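Local coordinates for argininosuccinate lyase (Chelativorans sp., PDB 6RX8), which acts as an EDDS lyase, a member of the aspartase/fumarase superfamily that breaks a C-N bond of ethylenediaminedisuccinate to release fumarate, here as an engineered variant, at the interface of chains A and B and the interface of chains A and C. Numbering follows the deposited sequence. Chains: chain A/B/C, Argininosuccinate lyase.

Contact 1: the interface of chains A and B. Residues chain A 390, 393-394, 397; chain B 12-13.
The guanidinium of B:Arg13 has part of one face covered by the terminal methyl of A:Ile397, whose CD1 lies 3.4 Å above the guanidinium plane, displaced toward the rim. This methyl rests against CZ and both terminal nitrogens, with A:Ile397 CD1 3.6 Å from B:Arg13 NH2. The isoleucine runs its CG1 branch anti to the carbonyl carbon (chi1 -67°) and extends it, presenting CD1 to that face while the two side chains cross at about a right angle. Nearer the backbone of B:Arg13, A:Ile394 slides past the arginine chain in the opposite direction, with A:Ile394 CG1 3.8 Å from B:Arg13 CG. A:Val393 CG1 adds a looser touch at B:Arg13 CD, 4.1 Å away. A bend at chi3 (63°) turns the arginine chain between this methylene section and its flat end. The four chain A residues form one side of helix 382-399, and B:Arg13, a loop residue, lies across successive turns of it, burying 68 Å² of its own surface. The patch is part of a two-fold subunit interface of the tetramer. B:Gly12, with a positive phi of 51°, brings its backbone up to the same helix: its CA packs unusually tightly on A:Ala390 CB, at 3.4 Å.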
loop_
_atom_site.group_PDB
_atom_site.type_symbol
_atom_site.label_atom_id
_atom_site.label_comp_id
_atom_site.label_asym_id
_atom_site.label_seq_id
_atom_site.Cartn_x
_atom_site.Cartn_y
_atom_site.Cartn_z
ATOM N N ALA A 390 -2.102 32.583 27.817
ATOM C CA ALA A 390 -0.992 31.636 27.841
ATOM C C ALA A 390 -0.120 31.852 29.073
ATOM O O ALA A 390 0.317 30.890 29.718
ATOM C CB ALA A 390 -0.157 31.766 26.568
ATOM N N VAL A 393 -1.728 30.404 32.065
ATOM C CA VAL A 393 -1.509 28.961 32.150
ATOM C C VAL A 393 -0.094 28.658 32.623
ATOM O O VAL A 393 0.117 27.827 33.517
ATOM C CB VAL A 393 -1.768 28.292 30.788
ATOM C CG1 VAL A 393 -1.410 26.819 30.849
ATOM C CG2 VAL A 393 -3.190 28.471 30.374
ATOM N N ILE A 394 0.902 29.263 31.970
ATOM C CA ILE A 394 2.293 29.018 32.343
ATOM C C ILE A 394 2.464 29.264 33.830
ATOM O O ILE A 394 3.025 28.442 34.562
ATOM C CB ILE A 394 3.236 29.909 31.515
ATOM C CG1 ILE A 394 3.220 29.461 30.050
ATOM C CG2 ILE A 394 4.665 29.872 32.069
ATOM C CD1 ILE A 394 3.950 30.409 29.113
ATOM N N ILE A 397 0.483 26.563 35.945
ATOM C CA ILE A 397 1.195 25.290 36.037
ATOM C C ILE A 397 2.362 25.406 37.012
ATOM O O ILE A 397 2.564 24.539 37.871
ATOM C CB ILE A 397 1.664 24.831 34.644
ATOM C CG1 ILE A 397 0.452 24.483 33.778
ATOM C CG2 ILE A 397 2.591 23.623 34.763
ATOM C CD1 ILE A 397 0.772 24.330 32.316
ATOM N N GLY B 12 2.915 32.407 23.118
ATOM C CA GLY B 12 2.404 31.699 24.279
ATOM C C GLY B 12 3.373 30.638 24.756
ATOM O O GLY B 12 4.564 30.895 24.958
ATOM N N ARG B 13 2.874 29.415 24.923
ATOM C CA ARG B 13 3.704 28.368 25.505
ATOM C C ARG B 13 4.770 27.853 24.551
ATOM O O ARG B 13 5.601 27.037 24.962
ATOM C CB ARG B 13 2.830 27.211 25.975
ATOM C CG ARG B 13 1.802 27.626 27.007
ATOM C CD ARG B 13 1.151 26.404 27.638
ATOM N NE ARG B 13 2.141 25.607 28.350
ATOM C CZ ARG B 13 1.941 24.377 28.813
ATOM N NH1 ARG B 13 0.774 23.762 28.651
ATOM N NH2 ARG B 13 2.931 23.768 29.441
#

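Contact 2: the interface of chains A and C. Residues chain A 88-89, 92, 104, 107; chain C 381, 383.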
loop_
_atom_site.group_PDB
_atom_site.type_symbol
_atom_site.label_atom_id
_atom_site.label_comp_id
_atom_site.label_asym_id
_atom_site.label_seq_id
_atom_site.Cartn_x
_atom_site.Cartn_y
_atom_site.Cartn_z
ATOM N N TYR A 88 -16.342 -24.225 -12.018
ATOM C CA TYR A 88 -17.354 -24.401 -13.049
ATOM C C TYR A 88 -17.141 -25.682 -13.857
ATOM O O TYR A 88 -18.071 -26.477 -14.033
ATOM C CB TYR A 88 -17.403 -23.210 -14.007
ATOM C CG TYR A 88 -18.391 -23.559 -15.073
ATOM C CD1 TYR A 88 -19.733 -23.657 -14.754
ATOM C CD2 TYR A 88 -17.991 -23.911 -16.355
ATOM C CE1 TYR A 88 -20.649 -24.049 -15.670
ATOM C CE2 TYR A 88 -18.919 -24.290 -17.301
ATOM C CZ TYR A 88 -20.253 -24.363 -16.941
ATOM O OH TYR A 88 -21.231 -24.745 -17.826
ATOM N N LEU A 89 -15.957 -25.879 -14.424
ATOM C CA LEU A 89 -15.810 -27.035 -15.303
ATOM C C LEU A 89 -15.979 -28.353 -14.553
ATOM O O LEU A 89 -16.640 -29.254 -15.097
ATOM C CB LEU A 89 -14.475 -26.979 -16.050
ATOM C CG LEU A 89 -14.489 -26.025 -17.254
ATOM C CD1 LEU A 89 -13.155 -26.073 -17.969
ATOM C CD2 LEU A 89 -15.616 -26.358 -18.253
ATOM N N GLU A 92 -19.850 -28.613 -14.125
ATOM C CA GLU A 92 -20.481 -28.992 -15.379
ATOM C C GLU A 92 -20.253 -30.465 -15.688
ATOM O O GLU A 92 -21.178 -31.158 -16.125
ATOM C CB GLU A 92 -19.938 -28.106 -16.496
ATOM C CG GLU A 92 -20.633 -28.242 -17.842
ATOM C CD GLU A 92 -19.805 -27.577 -18.933
ATOM O OE1 GLU A 92 -18.779 -28.170 -19.327
ATOM O OE2 GLU A 92 -20.130 -26.448 -19.353
ATOM N N GLY A 104 -24.242 -29.990 -21.019
ATOM C CA GLY A 104 -23.403 -29.014 -21.691
ATOM C C GLY A 104 -24.163 -27.831 -22.242
ATOM O O GLY A 104 -23.582 -26.758 -22.434
ATOM N N HIS A 107 -24.298 -23.999 -20.856
ATOM C CA HIS A 107 -23.246 -23.010 -21.063
ATOM C C HIS A 107 -23.398 -22.261 -22.376
ATOM O O HIS A 107 -22.527 -21.449 -22.719
ATOM C CB HIS A 107 -21.885 -23.690 -21.022
ATOM C CG HIS A 107 -20.777 -22.807 -20.540
ATOM N ND1 HIS A 107 -20.912 -21.961 -19.461
ATOM C CD2 HIS A 107 -19.501 -22.667 -20.970
ATOM C CE1 HIS A 107 -19.770 -21.334 -19.249
ATOM N NE2 HIS A 107 -18.895 -21.749 -20.148
ATOM N N ASP C 381 -24.330 -30.821 -27.735
ATOM C CA ASP C 381 -24.123 -29.921 -26.608
ATOM C C ASP C 381 -22.836 -29.120 -26.796
ATOM O O ASP C 381 -21.968 -29.466 -27.608
ATOM C CB ASP C 381 -24.072 -30.694 -25.289
ATOM C CG ASP C 381 -22.846 -31.576 -25.174
ATOM O OD1 ASP C 381 -22.804 -32.633 -25.842
ATOM O OD2 ASP C 381 -21.924 -31.195 -24.420
ATOM N N ARG C 383 -20.235 -28.651 -24.939
ATOM C CA ARG C 383 -18.950 -29.215 -24.535
ATOM C C ARG C 383 -18.399 -30.158 -25.601
ATOM O O ARG C 383 -17.187 -30.172 -25.847
ATOM C CB ARG C 383 -19.071 -29.923 -23.187
ATOM C CG ARG C 383 -17.731 -30.364 -22.584
ATOM C CD ARG C 383 -16.764 -29.193 -22.426
ATOM N NE ARG C 383 -17.392 -28.098 -21.692
ATOM C CZ ARG C 383 -17.208 -26.808 -21.951
ATOM N NH1 ARG C 383 -16.394 -26.425 -22.931
ATOM N NH2 ARG C 383 -17.849 -25.899 -21.222
#
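Helix 88-99 and the 3-10 helix 101-107 of chain A meet the beginning of helix 382-399 of chain C, together with the loop just before it, in a salt-bridge patch that helps join these subunits of the tetramer. C:Arg383, in the first turn of its helix, grips the A:Glu92 carboxylate side-on: C:Arg383 NE donates to A:Glu92 OE1 at 2.7 Å and NH2 to OE2 at 3.0 Å, the latter along the syn lone pair and fairly straight (162° at H). Carboxylate and guanidinium are nearly coplanar, 28° apart, as suits such a two-pronged grip. Bends in the arginine chain at chi2 (56°) and chi3 swing its NE edge to the glutamate, whose own chain reaches out extended. Behind the ion pair, A:Tyr88 donates its phenol OH to A:Glu92 OE2 at 2.5 Å from the anti side, tilted out of the carboxylate plane, so this oxygen accepts from both chains and the carboxylate's rotation is restrained. The tyrosine is itself packed within chain A, its CE2 3.6 Å above the centre of the A:His107 ring. A:Leu89 CD2 flanks the guanidinium, 3.7 Å from C:Arg383 NH2. The neighbouring C:Asp381 is poorly ordered and makes a looser approach to A:Gly104. On the histidine side, A:His107 CD2 lies 3.6 Å from C:Arg383 NH2.

Contact 3: the interface of chains A and C. Residues chain A 203-204, 227-229; chain C 170, 447-449.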
loop_
_atom_site.group_PDB
_atom_site.type_symbol
_atom_site.label_atom_id
_atom_site.label_comp_id
_atom_site.label_asym_id
_atom_site.label_seq_id
_atom_site.Cartn_x
_atom_site.Cartn_y
_atom_site.Cartn_z
ATOM N N THR A 203 -16.228 -12.029 -23.391
ATOM C CA THR A 203 -15.785 -10.643 -23.410
ATOM C C THR A 203 -16.394 -9.871 -24.576
ATOM O O THR A 203 -16.248 -8.646 -24.640
ATOM C CB THR A 203 -14.260 -10.540 -23.517
ATOM O OG1 THR A 203 -13.876 -9.157 -23.514
ATOM C CG2 THR A 203 -13.762 -11.172 -24.794
ATOM N N ALA A 204 -17.043 -10.578 -25.518
ATOM C CA ALA A 204 -17.581 -9.971 -26.730
ATOM C C ALA A 204 -19.043 -10.332 -26.973
ATOM O O ALA A 204 -19.530 -10.199 -28.101
ATOM C CB ALA A 204 -16.754 -10.383 -27.954
ATOM N N ASN A 227 -21.481 -2.802 -21.828
ATOM C CA ASN A 227 -20.371 -3.220 -22.719
ATOM C C ASN A 227 -19.807 -4.581 -22.285
ATOM O O ASN A 227 -19.452 -4.712 -21.165
ATOM C CB ASN A 227 -19.301 -2.156 -22.802
ATOM C CG ASN A 227 -18.179 -2.574 -23.702
ATOM O OD1 ASN A 227 -17.338 -3.327 -23.297
ATOM N ND2 ASN A 227 -18.198 -2.088 -24.919
ATOM N N SER A 228 -19.641 -5.506 -23.207
ATOM C CA SER A 228 -19.279 -6.875 -22.858
ATOM C C SER A 228 -17.847 -6.981 -22.353
ATOM O O SER A 228 -17.560 -7.827 -21.493
ATOM C CB SER A 228 -19.481 -7.784 -24.071
ATOM O OG SER A 228 -18.674 -7.369 -25.158
ATOM N N ILE A 229 -16.937 -6.152 -22.877
ATOM C CA ILE A 229 -15.598 -6.066 -22.304
ATOM C C ILE A 229 -15.680 -5.562 -20.870
ATOM O O ILE A 229 -15.082 -6.138 -19.956
ATOM C CB ILE A 229 -14.689 -5.157 -23.151
ATOM C CG1 ILE A 229 -14.461 -5.759 -24.532
ATOM C CG2 ILE A 229 -13.340 -4.945 -22.455
ATOM C CD1 ILE A 229 -14.043 -4.760 -25.566
ATOM N N HIS C 170 -16.010 -0.905 -30.418
ATOM C CA HIS C 170 -16.507 -1.698 -29.299
ATOM C C HIS C 170 -15.552 -1.618 -28.114
ATOM O O HIS C 170 -15.972 -1.392 -26.974
ATOM C CB HIS C 170 -16.713 -3.144 -29.745
ATOM C CG HIS C 170 -17.179 -4.053 -28.651
ATOM N ND1 HIS C 170 -16.405 -5.079 -28.155
ATOM C CD2 HIS C 170 -18.336 -4.081 -27.949
ATOM C CE1 HIS C 170 -17.068 -5.704 -27.196
ATOM N NE2 HIS C 170 -18.247 -5.124 -27.058
ATOM N N GLY C 447 -24.352 -4.151 -25.653
ATOM C CA GLY C 447 -22.962 -4.097 -25.259
ATOM C C GLY C 447 -22.032 -4.929 -26.106
ATOM O O GLY C 447 -20.867 -5.102 -25.738
ATOM N N MET C 448 -22.498 -5.430 -27.209
ATOM C CA MET C 448 -21.734 -6.310 -28.072
ATOM C C MET C 448 -21.231 -5.544 -29.285
ATOM O O MET C 448 -21.717 -4.450 -29.584
ATOM C CB MET C 448 -22.605 -7.491 -28.493
ATOM C CG MET C 448 -23.210 -8.234 -27.305
ATOM S SD MET C 448 -24.098 -9.720 -27.810
ATOM C CE MET C 448 -24.865 -10.196 -26.259
ATOM N N PRO C 449 -20.250 -6.093 -30.010
ATOM C CA PRO C 449 -19.504 -5.285 -30.988
ATOM C C PRO C 449 -20.209 -4.993 -32.310
ATOM O O PRO C 449 -19.642 -4.254 -33.125
ATOM C CB PRO C 449 -18.240 -6.134 -31.232
ATOM C CG PRO C 449 -18.681 -7.563 -30.940
ATOM C CD PRO C 449 -19.601 -7.395 -29.749
#
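A:Ser228 and C:Gly447 are joined directly, the serine backbone N donating to the glycine carbonyl O at 2.8 Å. C:His170 NE2 donates to this same oxygen at 2.9 Å within its own chain, nearly in the ring plane, and the two donors arrive from opposite faces of the carbonyl plane. The serine hydroxyl OG lies in the ring plane beside the NE2-CE1 edge, 3.0 Å from C:His170 NE2, an edge-on polar contact and at most a poorly directed hydrogen bond. Nearby, A:Asn227 ND2 donates to the backbone O of C:His170 at 3.1 Å, and its amide is turned 25° from the imidazole. On the ring's far side, A:Ile229 CD1 packs 3.5 Å from C:His170 ND1. Next outward, A:Thr203 O fixes the hydroxyl, accepting from A:Ser228 OG at 2.8 Å, with the donor above the carbonyl plane. The serine torsion (chi1 60°) places OG between backbone N and carbonyl carbon, letting it donate to A:Thr203 O while lying against the ring edge. C:Pro449 backs the ring, its CB 3.5 Å above one face. In the fold, A:Ser228 begins helix 228-233, while C:His170 lies near the start of helix 168-193 and C:Gly447 in the loop leading to helix 451-500.

Contacts 2 and 3 belong to the same A-C interface, their C-alpha centres about 22 Å apart, whereas contact 1 joins chains A and B, its C-alpha centre about 78 Å from that of contact 2 and 69 Å from that of contact 3. Helix 382-399 links the two interfaces: its residues 390-397 serve contact 1 and its first turn serves contact 2. Since the interfaces are two-fold symmetric and every chain is the same protein, this helix in each subunit touches two different neighbours. Such doubled use should help tie the four copies of the deposited assembly together, in keeping with the homotetramers typical of this superfamily.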